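Local coordinates for galactokinase (Bifidobacterium longum subsp. infantis ATCC 15697 = JCM 1222 = DSM 20088, PDB 6TER), which binds galactose and ADP with magnesium and, as a GHMP-family galactokinase, probably phosphorylates the sugar at the expense of ATP, at residues V41-E46 with L54-A59. Numbering follows the deposited sequence.
Sequences VNLIGE and LCLPIA. With GLA (alpha-D-galactopyranose), chain B.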
ATOM      1  N   VAL A  41      -1.900  -2.674  -4.817  1.00 15.84           N
ATOM      2  CA  VAL A  41      -2.441  -1.545  -5.595  1.00 18.85           C
ATOM      3  C   VAL A  41      -3.699  -1.069  -4.876  1.00 16.22           C
ATOM      4  O   VAL A  41      -4.522  -1.896  -4.546  1.00 19.10           O
ATOM      5  CB  VAL A  41      -2.745  -1.957  -7.038  1.00 17.57           C
ATOM      6  CG1 VAL A  41      -3.601  -0.932  -7.742  1.00 20.27           C
ATOM      7  CG2 VAL A  41      -1.464  -2.120  -7.796  1.00 15.66           C
ATOM      8  N   ASN A  42      -3.838   0.231  -4.711  1.00 13.70           N
ATOM      9  CA  ASN A  42      -5.116   0.780  -4.245  1.00 17.36           C
ATOM     10  C   ASN A  42      -5.962   1.187  -5.453  1.00 19.18           C
ATOM     11  O   ASN A  42      -5.639   2.204  -6.113  1.00 17.49           O
ATOM     12  CB  ASN A  42      -4.953   1.969  -3.322  1.00 16.48           C
ATOM     13  CG  ASN A  42      -6.253   2.238  -2.601  1.00 15.32           C
ATOM     14  OD1 ASN A  42      -7.063   1.337  -2.445  1.00 14.24           O
ATOM     15  ND2 ASN A  42      -6.451   3.461  -2.159  1.00 17.05           N
ATOM     16  N   LEU A  43      -7.028   0.449  -5.715  1.00 18.19           N
ATOM     17  CA  LEU A  43      -7.855   0.717  -6.922  1.00 18.87           C
ATOM     18  C   LEU A  43      -8.427   2.130  -6.876  1.00 15.00           C
ATOM     19  O   LEU A  43      -8.400   2.786  -7.881  1.00 17.10           O
ATOM     20  CB  LEU A  43      -8.984  -0.297  -7.043  1.00 18.48           C
ATOM     21  CG  LEU A  43      -8.573  -1.753  -7.232  1.00 17.64           C
ATOM     22  CD1 LEU A  43      -9.802  -2.632  -7.248  1.00 15.18           C
ATOM     23  CD2 LEU A  43      -7.743  -1.971  -8.500  1.00 17.54           C
ATOM     24  N   ILE A  44      -8.979   2.563  -5.750  1.00 14.11           N
ATOM     25  CA  ILE A  44      -9.559   3.915  -5.654  1.00 13.66           C
ATOM     26  C   ILE A  44      -9.763   4.142  -4.153  1.00 12.68           C
ATOM     27  O   ILE A  44      -9.768   3.148  -3.413  1.00 14.37           O
ATOM     28  CB  ILE A  44     -10.851   3.928  -6.513  1.00 14.14           C
ATOM     29  CG1 ILE A  44     -11.323   5.356  -6.791  1.00 13.11           C
ATOM     30  CG2 ILE A  44     -11.943   3.032  -5.919  1.00 16.68           C
ATOM     31  CD1 ILE A  44     -12.509   5.431  -7.723  1.00 15.24           C
ATOM     32  N   GLY A  45      -9.853   5.402  -3.724  1.00 14.08           N
ATOM     33  CA  GLY A  45     -10.047   5.809  -2.321  1.00 15.36           C
ATOM     34  C   GLY A  45      -8.707   6.214  -1.767  1.00 16.27           C
ATOM     35  O   GLY A  45      -8.264   5.578  -0.799  1.00 16.36           O
ATOM     36  N   GLU A  46      -8.083   7.193  -2.408  1.00 17.23           N
ATOM     37  CA  GLU A  46      -6.688   7.608  -2.118  1.00 16.42           C
ATOM     38  C   GLU A  46      -6.702   8.807  -1.166  1.00 16.76           C
ATOM     39  O   GLU A  46      -7.514   9.728  -1.402  1.00 16.36           O
ATOM     40  CB  GLU A  46      -5.963   8.004  -3.385  1.00 13.57           C
ATOM     41  CG  GLU A  46      -4.494   7.536  -3.378  1.00 14.92           C
ATOM     42  CD  GLU A  46      -4.289   6.019  -3.462  1.00 14.28           C
ATOM     43  OE1 GLU A  46      -3.988   5.368  -2.454  1.00 16.10           O
ATOM     44  OE2 GLU A  46      -4.401   5.485  -4.581  1.00 19.42           O
ATOM     45  N   LEU A  54     -13.087   5.276   3.054  1.00 17.33           N
ATOM     46  CA  LEU A  54     -13.177   3.993   2.331  1.00 16.83           C
ATOM     47  C   LEU A  54     -11.990   3.910   1.375  1.00 15.09           C
ATOM     48  O   LEU A  54     -11.606   4.950   0.810  1.00 15.91           O
ATOM     49  CB  LEU A  54     -14.487   3.935   1.541  1.00 14.63           C
ATOM     50  CG  LEU A  54     -15.754   3.899   2.385  1.00 15.81           C
ATOM     51  CD1 LEU A  54     -16.974   3.807   1.477  1.00 18.46           C
ATOM     52  CD2 LEU A  54     -15.755   2.784   3.437  1.00 12.15           C
ATOM     53  N   CYS A  55     -11.454   2.694   1.235  1.00 15.43           N
ATOM     54  CA  CYS A  55     -10.307   2.305   0.377  1.00 19.82           C
ATOM     55  C   CYS A  55     -10.742   1.053  -0.343  1.00 15.81           C
ATOM     56  O   CYS A  55     -11.632   0.372   0.218  1.00 16.85           O
ATOM     57  CB  CYS A  55      -9.028   1.998   1.178  1.00 23.54           C
ATOM     58  SG  CYS A  55      -8.702   3.356   2.319  1.00 22.54           S
ATOM     59  N   LEU A  56     -10.091   0.725  -1.449  1.00 16.68           N
ATOM     60  CA  LEU A  56     -10.359  -0.558  -2.176  1.00 18.39           C
ATOM     61  C   LEU A  56      -9.068  -1.146  -2.759  1.00 17.77           C
ATOM     62  O   LEU A  56      -8.836  -1.178  -3.981  1.00 16.40           O
ATOM     63  CB  LEU A  56     -11.395  -0.294  -3.273  1.00 17.57           C
ATOM     64  CG  LEU A  56     -11.956  -1.532  -3.980  1.00 17.35           C
ATOM     65  CD1 LEU A  56     -12.733  -2.416  -3.011  1.00 20.51           C
ATOM     66  CD2 LEU A  56     -12.822  -1.161  -5.195  1.00 17.02           C
ATOM     67  N   PRO A  57      -8.137  -1.615  -1.906  1.00 16.36           N
ATOM     68  CA  PRO A  57      -6.957  -2.294  -2.436  1.00 15.12           C
ATOM     69  C   PRO A  57      -7.127  -3.750  -2.875  1.00 15.93           C
ATOM     70  O   PRO A  57      -8.033  -4.444  -2.433  1.00 17.93           O
ATOM     71  CB  PRO A  57      -5.970  -2.278  -1.253  1.00 13.67           C
ATOM     72  CG  PRO A  57      -6.850  -2.184   0.002  1.00 15.64           C
ATOM     73  CD  PRO A  57      -8.064  -1.368  -0.443  1.00 15.43           C
ATOM     74  N   ILE A  58      -6.197  -4.162  -3.734  1.00 16.67           N
ATOM     75  CA  ILE A  58      -5.896  -5.587  -4.042  1.00 14.87           C
ATOM     76  C   ILE A  58      -4.446  -5.865  -3.623  1.00 14.79           C
ATOM     77  O   ILE A  58      -3.620  -4.940  -3.624  1.00 14.82           O
ATOM     78  CB  ILE A  58      -6.126  -5.909  -5.527  1.00 15.99           C
ATOM     79  CG1 ILE A  58      -5.249  -5.052  -6.452  1.00 16.21           C
ATOM     80  CG2 ILE A  58      -7.614  -5.781  -5.842  1.00 17.01           C
ATOM     81  CD1 ILE A  58      -5.027  -5.664  -7.833  1.00 15.85           C
ATOM     82  N   ALA A  59      -4.141  -7.105  -3.329  1.00 13.47           N
ATOM     83  CA  ALA A  59      -2.745  -7.545  -3.085  1.00 16.54           C
ATOM     84  C   ALA A  59      -2.158  -7.948  -4.439  1.00 15.39           C
ATOM     85  O   ALA A  59      -2.932  -8.555  -5.226  1.00 17.20           O
ATOM     86  CB  ALA A  59      -2.725  -8.689  -2.106  1.00 18.93           C
TER
HETATM   87  C1  GLA B 927       0.539   5.835   1.364  0.90 20.82           C
HETATM   88  C2  GLA B 927       0.203   5.480   2.799  0.90 22.92           C
HETATM   89  C3  GLA B 927      -1.188   4.846   2.855  0.90 19.09           C
HETATM   90  C4  GLA B 927      -2.271   5.818   2.256  0.90 16.14           C
HETATM   91  C5  GLA B 927      -1.865   6.324   0.902  0.90 16.02           C
HETATM   92  C6  GLA B 927      -2.860   7.407   0.377  0.90 18.48           C
HETATM   93  O1  GLA B 927       0.686   4.642   0.551  0.90 20.55           O
HETATM   94  O2  GLA B 927       1.219   4.667   3.471  0.90 19.27           O
HETATM   95  O3  GLA B 927      -1.548   4.576   4.220  0.90 21.05           O
HETATM   96  O4  GLA B 927      -2.507   6.994   3.065  0.90 16.92           O
HETATM   97  O5  GLA B 927      -0.485   6.753   0.879  0.90 19.08           O
HETATM   98  O6  GLA B 927      -4.099   6.759  -0.060  0.90 18.28           O
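Leu-43 meets Leu-56 and Ile-58 at the apolar centre. Its CD1 lies 3.9 Å from Leu-56 CD2, the two side chains crossing at a slant, and 4.1 Å from Ile-58 CG2. Val-41 and Ile-58 share one face of the sheet, where Val-41 CB meets Ile-58 CG1. Their backbones form an antiparallel hydrogen-bonded pair, with Ile-58 N 2.9 Å from Val-41 O. Beyond Asn-42 the first strand ends, but Leu-43 N still hydrogen-bonds to Leu-56 O. At the polar edge, a chi1 of -165° swings the Asn-42 amide across to the Leu-56/Pro-57 junction, with OD1 close to the proline N, which has no hydrogen. Asn-42 OD1 accepts a hydrogen bond from Leu-56 N at 3.2 Å, in the carbonyl plane and on a lone pair. Ile-44 O adds a weak bond to that N-H. ND2 gives a nearly straight bond (168°) to Glu-46 OE1, plus a weak one to Gly-45 O. Glu-46 OE1 lies 2.8 Å from O6 of the bound alpha-D-galactose, so Asn-42 is a second-shell residue of the sugar site. A leucine at Asn-42 would probably leave Glu-46 OE1 without this donor and Leu-56 N-H without its OD1 acceptor. Arg-363 forms a salt bridge with Glu-46 OE2. The buried hairpin 33-42/54-70 packs Pro-57 on helix 190-197 and Leu-56 on helix 294-318, while strand 202-207 pairs with Cys-55 and Pro-57.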